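Local coordinates for Cys-Gly metallodipeptidase DUG1 (Saccharomyces cerevisiae, PDB 4G1P), which is a metal-dependent dipeptidase that cleaves Cys-Gly and serves as the catalytic component of the glutathione-degrading complex, at residues C218-T223 and K344-T349; Q222-G227 and P338-G343; D386-V391 and I425-Q430. All coordinates share one frame; numbering follows the deposited sequence.

In the fold
Interactions 1 and 2 are successive parts of one antiparallel ladder, both pairing strand 210-226 with strand 340-349, sharing Gln222 and Thr223; their centres lie about 16 Å apart. Interaction 3 comes later along the chain, joining the end of strand 378-391, which borders strand 210-226 in the same five-stranded sheet, to helix 426-433. Its centre is about 17 Å from that of interaction 1 and about 31 Å from that of interaction 2. Interactions 1 and 3 touch through a probable backbone hydrogen bond from Cys218 to Gly387. The sheet thus runs from the distal end at interaction 2, through the cysteine pocket at interaction 1, towards the catalytic body at interaction 3.

Interaction 1. Residues C218-T223 and K344-T349; sequences CNYYQT and KFSIRT. With CYS (cysteine), chain E.
The pocket for the bound cysteine has part of its wall where Cys218 and Arg348 meet across neighbouring antiparallel strands of the lid-domain sheet. With SG anti to its backbone N (chi1 -172°), Cys218 lays the sulfur over the centre of one face of the Arg348 guanidinium, 3.9 Å from Arg348 CZ. The same sulfur lies 3.7 Å from SG of the ligand. Arg348 NH1 gives a nearly straight hydrogen bond (168°) to the ligand O, 2.9 Å away, while NH2 is hydrogen-bonded to Ser234 OG of the second subunit. Behind the pocket, Asn219 and Ile347 exchange two backbone bonds, as do Tyr221 and Phe345; Tyr221 N to Phe345 O measures 2.8 Å. On the face shared with Cys218, the CD2 corner of the Tyr220 ring rests 3.6 Å from Ser346 CB; Tyr220 OH is hydrogen-bonded to Lys334 O of the second subunit. The opposite face carries Tyr221 and Phe345. Tyr221 CB sits over the face of the Phe345 ring towards its rim, 3.5 Å from Phe345 CZ, a CH-pi contact. The two rings are turned only 29° from parallel but are so displaced that little of either covers the other, and Tyr221 OH is hydrogen-bonded to Thr359 OG1 of helix 355-371. The ligand carbonyl oxygen thus faces a cationic group that probably polarises the C=O bond, drawing electron density onto the oxygen, and the bond from the second subunit to the same guanidinium suggests that dimer assembly helps to position this group.

Interaction 2. Residues Q222-G227 and P338-G343; sequences QTIIEG and PAKVFG
Thr223 and Gly343 exchange a pair of backbone hydrogen bonds, Thr223 N to Gly343 O at 2.9 Å and Gly343 N to Thr223 O at 2.8 Å. Two residues further on, Ile225 and Val341 repeat the pattern, and Gly227 N closes the series on Ala339 O at 3.0 Å, just beyond the last paired strand residues. Between these bonds lie the non-hydrogen-bonded pairs Ile224-Phe342 and Glu226-Lys340, where CA-H...O contacts such as Ile224 CA to Val341 O fill in the ladder. This is the distal part of the antiparallel pairing in the lid-domain sheet of the M20 fold; strand 378-391 flanks strand 210-226 on its other edge. Apolar packing on one face of the sheet centres on Ile224 and Phe342, which run alongside each other. Phe342 CG, anti to its carbonyl carbon (chi1 -52°), sets the ring beside Ile224. Ile224 CG2 stands over one face of the Phe342 ring, 4.1 Å from its centroid and 28° off the ring normal, while CG1 approaches ring atom CD2 at 3.7 Å. The opposite side of the sheet holds Ile225 and Val341, whose CB and CG2 are 4.2 Å apart; helix 244-252 covers them with Leu248 and Met245. Polar side chains flank Phe342 and Ile224. Gln222 runs alongside Phe342, its OE1 3.7 Å from ring atom CD2, with the amide plane turned 40° from the ring, and its NE2 is hydrogen-bonded to Glu382 OE2. The extended chains of Glu226 and Lys340 cross, and Glu226 OE1 comes to 4.3 Å from Lys340 NZ, too far for a salt bridge, though the charges should still attract.

Interaction 3. Residues D386-V391 and I425-Q430; sequences DGAYWV and ITLTFQ
Trp390, at the end of a lid-sheet strand, packs its indole onto Thr426, Leu427 and Gln430 in the first turns of helix 426-433, a strand-to-helix contact at the junction with the catalytic body. Its CB begins the contact, 3.7 Å from the methyl CG2 of Thr426. With CG anti to the backbone N (chi1 171°), the indole starts off beside Thr426, and the two side chains cross at about a right angle. Thr426 OG1 then stands over the centre of one ring face, 3.6 Å from CD2 at the ring fusion and also near CG and CE2. At the rim of the five-membered ring, CD1 meets the Leu427 methyl CD1 at 3.8 Å, an apolar contact close to the ring plane. Next along that rim, NE1 donates to Gln430 OE1 at 3.0 Å, with an N-H...acceptor angle of 155°. NE1 approaches OE1 from above the amide plane, 64° out of it. Because Gln430 lies one helical turn beyond Thr426 and its chain is extended past CG, its amide reaches the rim while Thr426 covers the face. In the six-membered ring, CE3 also lies under Thr426 OG1, at 3.9 Å. The indole packs as well on Val437 and Leu439 of strand 437-439, an edge strand of the six-stranded sheet, and on Leu215 of its neighbouring lid strand, so it bridges both sheets. Beside the ring, Leu427 CD2 reaches back to the loop residues, 3.5 Å from Tyr389 O and 3.7 Å from Ala388 CB.

Interaction 1. Residues C218-T223 and K344-T349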
loop_
_atom_site.group_PDB
_atom_site.type_symbol
_atom_site.label_atom_id
_atom_site.label_comp_id
_atom_site.label_asym_id
_atom_site.label_seq_id
_atom_site.Cartn_x
_atom_site.Cartn_y
_atom_site.Cartn_z
ATOM N N CYS A 218 12.476 14.648 -14.385
ATOM C CA CYS A 218 11.440 13.845 -13.766
ATOM C C CYS A 218 10.339 14.715 -13.150
ATOM O O CYS A 218 10.602 15.603 -12.337
ATOM C CB CYS A 218 12.041 12.888 -12.722
ATOM S SG CYS A 218 10.845 11.684 -12.058
ATOM N N ASN A 219 9.106 14.466 -13.567
ATOM C CA ASN A 219 7.957 15.129 -12.969
ATOM C C ASN A 219 7.108 14.095 -12.252
ATOM O O ASN A 219 6.624 13.140 -12.866
ATOM C CB ASN A 219 7.144 15.883 -14.028
ATOM C CG ASN A 219 7.774 17.215 -14.412
ATOM O OD1 ASN A 219 8.985 17.398 -14.291
ATOM N ND2 ASN A 219 6.952 18.155 -14.860
ATOM N N TYR A 220 6.958 14.253 -10.946
ATOM C CA TYR A 220 6.256 13.243 -10.174
ATOM C C TYR A 220 4.883 13.758 -9.767
ATOM O O TYR A 220 4.767 14.808 -9.120
ATOM C CB TYR A 220 7.073 12.836 -8.953
ATOM C CG TYR A 220 6.748 11.458 -8.431
ATOM C CD1 TYR A 220 5.576 11.219 -7.734
ATOM C CD2 TYR A 220 7.612 10.397 -8.634
ATOM C CE1 TYR A 220 5.271 9.957 -7.254
ATOM C CE2 TYR A 220 7.320 9.137 -8.157
ATOM C CZ TYR A 220 6.142 8.922 -7.466
ATOM O OH TYR A 220 5.841 7.675 -6.973
ATOM N N TYR A 221 3.852 13.014 -10.154
ATOM C CA TYR A 221 2.470 13.438 -9.929
ATOM C C TYR A 221 1.692 12.489 -9.021
ATOM O O TYR A 221 1.993 11.287 -8.918
ATOM C CB TYR A 221 1.721 13.589 -11.262
ATOM C CG TYR A 221 2.338 14.598 -12.190
ATOM C CD1 TYR A 221 2.115 15.948 -12.019
ATOM C CD2 TYR A 221 3.161 14.198 -13.232
ATOM C CE1 TYR A 221 2.689 16.879 -12.858
ATOM C CE2 TYR A 221 3.745 15.119 -14.078
ATOM C CZ TYR A 221 3.508 16.461 -13.886
ATOM O OH TYR A 221 4.086 17.389 -14.729
ATOM N N GLN A 222 0.684 13.046 -8.364
ATOM C CA GLN A 222 -0.306 12.237 -7.669
ATOM C C GLN A 222 -1.698 12.695 -8.073
ATOM O O GLN A 222 -2.007 13.891 -8.034
ATOM C CB GLN A 222 -0.125 12.281 -6.142
ATOM C CG GLN A 222 -0.306 13.645 -5.508
ATOM C CD GLN A 222 -0.112 13.614 -4.005
ATOM O OE1 GLN A 222 0.237 12.586 -3.429
ATOM N NE2 GLN A 222 -0.340 14.748 -3.361
ATOM N N THR A 223 -2.520 11.745 -8.499
ATOM C CA THR A 223 -3.919 12.040 -8.789
ATOM C C THR A 223 -4.761 11.679 -7.572
ATOM O O THR A 223 -4.750 10.531 -7.130
ATOM C CB THR A 223 -4.426 11.283 -10.038
ATOM O OG1 THR A 223 -3.850 11.866 -11.207
ATOM C CG2 THR A 223 -5.935 11.379 -10.156
ATOM N N LYS A 344 -0.046 7.298 -7.887
ATOM C CA LYS A 344 1.315 7.798 -8.074
ATOM C C LYS A 344 1.858 7.473 -9.470
ATOM O O LYS A 344 1.849 6.320 -9.907
ATOM C CB LYS A 344 2.238 7.225 -6.994
ATOM C CG LYS A 344 1.735 7.440 -5.562
ATOM C CD LYS A 344 1.708 8.914 -5.211
ATOM C CE LYS A 344 1.163 9.165 -3.824
ATOM N NZ LYS A 344 1.946 8.477 -2.792
ATOM N N PHE A 345 2.316 8.497 -10.178
ATOM C CA PHE A 345 2.936 8.302 -11.495
ATOM C C PHE A 345 3.911 9.436 -11.853
ATOM O O PHE A 345 3.719 10.604 -11.492
ATOM C CB PHE A 345 1.870 8.143 -12.590
ATOM C CG PHE A 345 1.086 9.395 -12.857
ATOM C CD1 PHE A 345 0.036 9.760 -12.037
ATOM C CD2 PHE A 345 1.397 10.207 -13.928
ATOM C CE1 PHE A 345 -0.689 10.909 -12.283
ATOM C CE2 PHE A 345 0.679 11.365 -14.175
ATOM C CZ PHE A 345 -0.368 11.711 -13.354
ATOM N N SER A 346 4.967 9.092 -12.566
ATOM C CA SER A 346 5.932 10.108 -12.975
ATOM C C SER A 346 6.257 10.063 -14.468
ATOM O O SER A 346 6.098 9.028 -15.141
ATOM C CB SER A 346 7.203 10.004 -12.143
ATOM O OG SER A 346 7.726 8.699 -12.221
ATOM N N ILE A 347 6.696 11.207 -14.981
ATOM C CA ILE A 347 7.125 11.302 -16.362
ATOM C C ILE A 347 8.599 11.690 -16.431
ATOM O O ILE A 347 9.042 12.652 -15.791
ATOM C CB ILE A 347 6.278 12.314 -17.144
ATOM C CG1 ILE A 347 4.787 11.917 -17.090
ATOM C CG2 ILE A 347 6.766 12.397 -18.574
ATOM C CD1 ILE A 347 3.827 12.923 -17.732
ATOM N N ARG A 348 9.366 10.912 -17.184
ATOM C CA ARG A 348 10.754 11.257 -17.452
ATOM C C ARG A 348 10.802 12.247 -18.601
ATOM O O ARG A 348 10.370 11.947 -19.707
ATOM C CB ARG A 348 11.562 10.004 -17.782
ATOM C CG ARG A 348 11.678 9.017 -16.615
ATOM C CD ARG A 348 12.559 9.539 -15.492
ATOM N NE ARG A 348 12.452 8.696 -14.310
ATOM C CZ ARG A 348 13.190 8.821 -13.206
ATOM N NH1 ARG A 348 14.149 9.744 -13.118
ATOM N NH2 ARG A 348 12.978 7.991 -12.186
ATOM N N THR A 349 11.308 13.442 -18.337
ATOM C CA THR A 349 11.307 14.474 -19.364
ATOM C C THR A 349 12.592 14.506 -20.191
ATOM O O THR A 349 13.668 14.151 -19.721
ATOM C CB THR A 349 11.047 15.850 -18.761
ATOM O OG1 THR A 349 12.157 16.218 -17.949
ATOM C CG2 THR A 349 9.797 15.814 -17.891
HETATM N N CYS E . 15.736 9.245 -7.802
HETATM C CA CYS E . 14.546 9.732 -8.471
HETATM C C CYS E . 14.605 9.328 -9.946
HETATM O O CYS E . 15.573 9.624 -10.646
HETATM C CB CYS E . 14.405 11.246 -8.295
HETATM S SG CYS E . 12.951 11.933 -9.026
#

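Interaction 2. Residues Q222-G227 and P338-G343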
loop_
_atom_site.group_PDB
_atom_site.type_symbol
_atom_site.label_atom_id
_atom_site.label_comp_id
_atom_site.label_asym_id
_atom_site.label_seq_id
_atom_site.Cartn_x
_atom_site.Cartn_y
_atom_site.Cartn_z
ATOM N N GLN A 222 0.684 13.046 -8.364
ATOM C CA GLN A 222 -0.306 12.237 -7.669
ATOM C C GLN A 222 -1.698 12.695 -8.073
ATOM O O GLN A 222 -2.007 13.891 -8.034
ATOM C CB GLN A 222 -0.125 12.281 -6.142
ATOM C CG GLN A 222 -0.306 13.645 -5.508
ATOM C CD GLN A 222 -0.112 13.614 -4.005
ATOM O OE1 GLN A 222 0.237 12.586 -3.429
ATOM N NE2 GLN A 222 -0.340 14.748 -3.361
ATOM N N THR A 223 -2.520 11.745 -8.499
ATOM C CA THR A 223 -3.919 12.040 -8.789
ATOM C C THR A 223 -4.761 11.679 -7.572
ATOM O O THR A 223 -4.750 10.531 -7.130
ATOM C CB THR A 223 -4.426 11.283 -10.038
ATOM O OG1 THR A 223 -3.850 11.866 -11.207
ATOM C CG2 THR A 223 -5.935 11.379 -10.156
ATOM N N ILE A 224 -5.472 12.668 -7.028
ATOM C CA ILE A 224 -6.242 12.473 -5.800
ATOM C C ILE A 224 -7.745 12.400 -6.056
ATOM O O ILE A 224 -8.330 13.327 -6.602
ATOM C CB ILE A 224 -5.968 13.584 -4.787
ATOM C CG1 ILE A 224 -4.477 13.939 -4.783
ATOM C CG2 ILE A 224 -6.428 13.155 -3.413
ATOM C CD1 ILE A 224 -4.118 15.105 -3.864
ATOM N N ILE A 225 -8.356 11.284 -5.670
ATOM C CA ILE A 225 -9.796 11.103 -5.809
ATOM C C ILE A 225 -10.418 10.795 -4.455
ATOM O O ILE A 225 -10.004 9.852 -3.765
ATOM C CB ILE A 225 -10.132 9.986 -6.789
ATOM C CG1 ILE A 225 -9.597 10.323 -8.176
ATOM C CG2 ILE A 225 -11.631 9.785 -6.871
ATOM C CD1 ILE A 225 -9.817 9.223 -9.194
ATOM N N GLU A 226 -11.408 11.606 -4.083
ATOM C CA GLU A 226 -12.067 11.523 -2.786
ATOM C C GLU A 226 -13.575 11.397 -2.960
ATOM O O GLU A 226 -14.150 11.995 -3.875
ATOM C CB GLU A 226 -11.747 12.762 -1.955
ATOM C CG GLU A 226 -12.481 12.807 -0.637
ATOM C CD GLU A 226 -11.975 13.903 0.283
ATOM O OE1 GLU A 226 -11.696 15.010 -0.231
ATOM O OE2 GLU A 226 -11.853 13.652 1.511
ATOM N N GLY A 227 -14.209 10.611 -2.087
ATOM C CA GLY A 227 -15.654 10.389 -2.124
ATOM C C GLY A 227 -16.324 10.516 -0.761
ATOM O O GLY A 227 -16.638 11.621 -0.326
ATOM N N PRO A 338 -12.165 2.324 -0.175
ATOM C CA PRO A 338 -11.319 3.435 0.297
ATOM C C PRO A 338 -11.963 4.785 0.040
ATOM O O PRO A 338 -12.597 4.962 -0.996
ATOM C CB PRO A 338 -10.035 3.273 -0.522
ATOM C CG PRO A 338 -10.006 1.773 -0.866
ATOM C CD PRO A 338 -11.446 1.412 -1.092
ATOM N N ALA A 339 -11.802 5.717 0.976
ATOM C CA ALA A 339 -12.465 7.024 0.918
ATOM C C ALA A 339 -11.706 8.025 0.072
ATOM O O ALA A 339 -12.308 8.797 -0.683
ATOM C CB ALA A 339 -12.667 7.575 2.309
ATOM N N LYS A 340 -10.383 8.001 0.197
ATOM C CA LYS A 340 -9.526 8.968 -0.477
ATOM C C LYS A 340 -8.204 8.330 -0.898
ATOM O O LYS A 340 -7.377 7.967 -0.059
ATOM C CB LYS A 340 -9.297 10.171 0.435
ATOM C CG LYS A 340 -8.473 11.306 -0.156
ATOM C CD LYS A 340 -8.412 12.464 0.844
ATOM C CE LYS A 340 -7.568 13.605 0.330
ATOM N NZ LYS A 340 -7.687 14.826 1.178
ATOM N N VAL A 341 -8.024 8.201 -2.210
ATOM C CA VAL A 341 -6.873 7.527 -2.792
ATOM C C VAL A 341 -5.952 8.455 -3.612
ATOM O O VAL A 341 -6.396 9.439 -4.199
ATOM C CB VAL A 341 -7.330 6.380 -3.692
ATOM C CG1 VAL A 341 -7.853 5.243 -2.862
ATOM C CG2 VAL A 341 -8.389 6.857 -4.648
ATOM N N PHE A 342 -4.667 8.129 -3.654
ATOM C CA PHE A 342 -3.691 8.932 -4.379
ATOM C C PHE A 342 -2.974 8.013 -5.347
ATOM O O PHE A 342 -2.263 7.097 -4.921
ATOM C CB PHE A 342 -2.650 9.548 -3.437
ATOM C CG PHE A 342 -3.230 10.305 -2.274
ATOM C CD1 PHE A 342 -3.849 9.638 -1.214
ATOM C CD2 PHE A 342 -3.104 11.684 -2.201
ATOM C CE1 PHE A 342 -4.364 10.335 -0.128
ATOM C CE2 PHE A 342 -3.617 12.390 -1.110
ATOM C CZ PHE A 342 -4.246 11.712 -0.076
ATOM N N GLY A 343 -3.166 8.242 -6.642
ATOM C CA GLY A 343 -2.456 7.478 -7.653
ATOM C C GLY A 343 -1.100 8.106 -7.950
ATOM O O GLY A 343 -1.016 9.305 -8.225
#

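Interaction 3. Residues D386-V391 and I425-Q430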
loop_
_atom_site.group_PDB
_atom_site.type_symbol
_atom_site.label_atom_id
_atom_site.label_comp_id
_atom_site.label_asym_id
_atom_site.label_seq_id
_atom_site.Cartn_x
_atom_site.Cartn_y
_atom_site.Cartn_z
ATOM N N ASP A 386 9.485 18.240 -9.281
ATOM C CA ASP A 386 10.015 18.262 -10.639
ATOM C C ASP A 386 11.523 18.470 -10.622
ATOM O O ASP A 386 12.063 19.096 -9.712
ATOM C CB ASP A 386 9.294 19.300 -11.516
ATOM C CG ASP A 386 9.525 20.747 -11.065
ATOM O OD1 ASP A 386 10.159 21.004 -10.014
ATOM O OD2 ASP A 386 9.050 21.646 -11.788
ATOM N N GLY A 387 12.194 17.913 -11.622
ATOM C CA GLY A 387 13.634 18.027 -11.756
ATOM C C GLY A 387 13.943 18.108 -13.236
ATOM O O GLY A 387 13.348 17.374 -14.026
ATOM N N ALA A 388 14.858 18.998 -13.617
ATOM C CA ALA A 388 15.077 19.307 -15.026
ATOM C C ALA A 388 15.876 18.244 -15.740
ATOM O O ALA A 388 16.679 17.552 -15.127
ATOM C CB ALA A 388 15.758 20.630 -15.171
ATOM N N TYR A 389 15.645 18.111 -17.039
ATOM C CA TYR A 389 16.528 17.309 -17.870
ATOM C C TYR A 389 17.803 18.099 -18.157
ATOM O O TYR A 389 17.863 19.307 -17.915
ATOM C CB TYR A 389 15.837 16.902 -19.168
ATOM C CG TYR A 389 15.364 18.050 -20.030
ATOM C CD1 TYR A 389 16.254 18.750 -20.844
ATOM C CD2 TYR A 389 14.028 18.414 -20.061
ATOM C CE1 TYR A 389 15.833 19.782 -21.638
ATOM C CE2 TYR A 389 13.593 19.451 -20.860
ATOM C CZ TYR A 389 14.504 20.127 -21.644
ATOM O OH TYR A 389 14.085 21.161 -22.439
ATOM N N TRP A 390 18.822 17.431 -18.677
ATOM C CA TRP A 390 20.089 18.099 -18.904
ATOM C C TRP A 390 20.808 17.426 -20.047
ATOM O O TRP A 390 20.864 16.201 -20.114
ATOM C CB TRP A 390 20.936 18.063 -17.634
ATOM C CG TRP A 390 22.358 18.528 -17.792
ATOM C CD1 TRP A 390 22.803 19.824 -17.830
ATOM C CD2 TRP A 390 23.530 17.703 -17.891
ATOM N NE1 TRP A 390 24.177 19.856 -17.960
ATOM C CE2 TRP A 390 24.647 18.570 -18.002
ATOM C CE3 TRP A 390 23.744 16.320 -17.905
ATOM C CZ2 TRP A 390 25.958 18.094 -18.120
ATOM C CZ3 TRP A 390 25.038 15.849 -18.029
ATOM C CH2 TRP A 390 26.135 16.738 -18.135
ATOM N N VAL A 391 21.322 18.224 -20.973
ATOM C CA VAL A 391 22.084 17.681 -22.075
ATOM C C VAL A 391 23.301 18.564 -22.264
ATOM O O VAL A 391 23.206 19.791 -22.241
ATOM C CB VAL A 391 21.296 17.640 -23.407
ATOM C CG1 VAL A 391 21.985 16.721 -24.387
ATOM C CG2 VAL A 391 19.885 17.173 -23.204
ATOM N N ILE A 425 19.648 18.707 -9.725
ATOM C CA ILE A 425 20.372 19.994 -9.668
ATOM C C ILE A 425 21.468 20.182 -10.698
ATOM O O ILE A 425 22.099 21.241 -10.725
ATOM C CB ILE A 425 21.034 20.314 -8.293
ATOM C CG1 ILE A 425 21.493 19.039 -7.599
ATOM C CG2 ILE A 425 20.133 21.192 -7.424
ATOM C CD1 ILE A 425 22.659 18.397 -8.273
ATOM N N THR A 426 21.720 19.149 -11.497
ATOM C CA THR A 426 22.776 19.188 -12.486
ATOM C C THR A 426 22.669 20.461 -13.344
ATOM O O THR A 426 23.645 21.182 -13.513
ATOM C CB THR A 426 22.795 17.913 -13.349
ATOM O OG1 THR A 426 23.815 18.024 -14.355
ATOM C CG2 THR A 426 21.457 17.730 -14.033
ATOM N N LEU A 427 21.469 20.779 -13.818
ATOM C CA LEU A 427 21.264 21.979 -14.614
ATOM C C LEU A 427 21.474 23.245 -13.800
ATOM O O LEU A 427 22.024 24.229 -14.308
ATOM C CB LEU A 427 19.866 21.990 -15.210
ATOM C CG LEU A 427 19.604 23.005 -16.317
ATOM C CD1 LEU A 427 20.721 23.006 -17.365
ATOM C CD2 LEU A 427 18.278 22.676 -16.959
ATOM N N THR A 428 21.041 23.223 -12.542
ATOM C CA THR A 428 21.244 24.364 -11.662
ATOM C C THR A 428 22.732 24.628 -11.444
ATOM O O THR A 428 23.151 25.775 -11.386
ATOM C CB THR A 428 20.516 24.204 -10.314
ATOM O OG1 THR A 428 19.105 24.180 -10.536
ATOM C CG2 THR A 428 20.824 25.368 -9.397
ATOM N N PHE A 429 23.545 23.582 -11.350
ATOM C CA PHE A 429 24.984 23.815 -11.226
ATOM C C PHE A 429 25.532 24.496 -12.474
ATOM O O PHE A 429 26.252 25.509 -12.396
ATOM C CB PHE A 429 25.746 22.524 -10.934
ATOM C CG PHE A 429 25.747 22.143 -9.477
ATOM C CD1 PHE A 429 26.294 22.990 -8.528
ATOM C CD2 PHE A 429 25.218 20.929 -9.053
ATOM C CE1 PHE A 429 26.294 22.633 -7.184
ATOM C CE2 PHE A 429 25.231 20.575 -7.715
ATOM C CZ PHE A 429 25.762 21.428 -6.785
ATOM N N GLN A 430 25.162 23.953 -13.626
ATOM C CA GLN A 430 25.674 24.463 -14.883
ATOM C C GLN A 430 25.337 25.926 -15.079
ATOM O O GLN A 430 26.218 26.730 -15.298
ATOM C CB GLN A 430 25.129 23.661 -16.043
ATOM C CG GLN A 430 25.499 24.230 -17.375
ATOM C CD GLN A 430 24.889 23.432 -18.495
ATOM O OE1 GLN A 430 25.465 22.439 -18.939
ATOM N NE2 GLN A 430 23.706 23.847 -18.953
#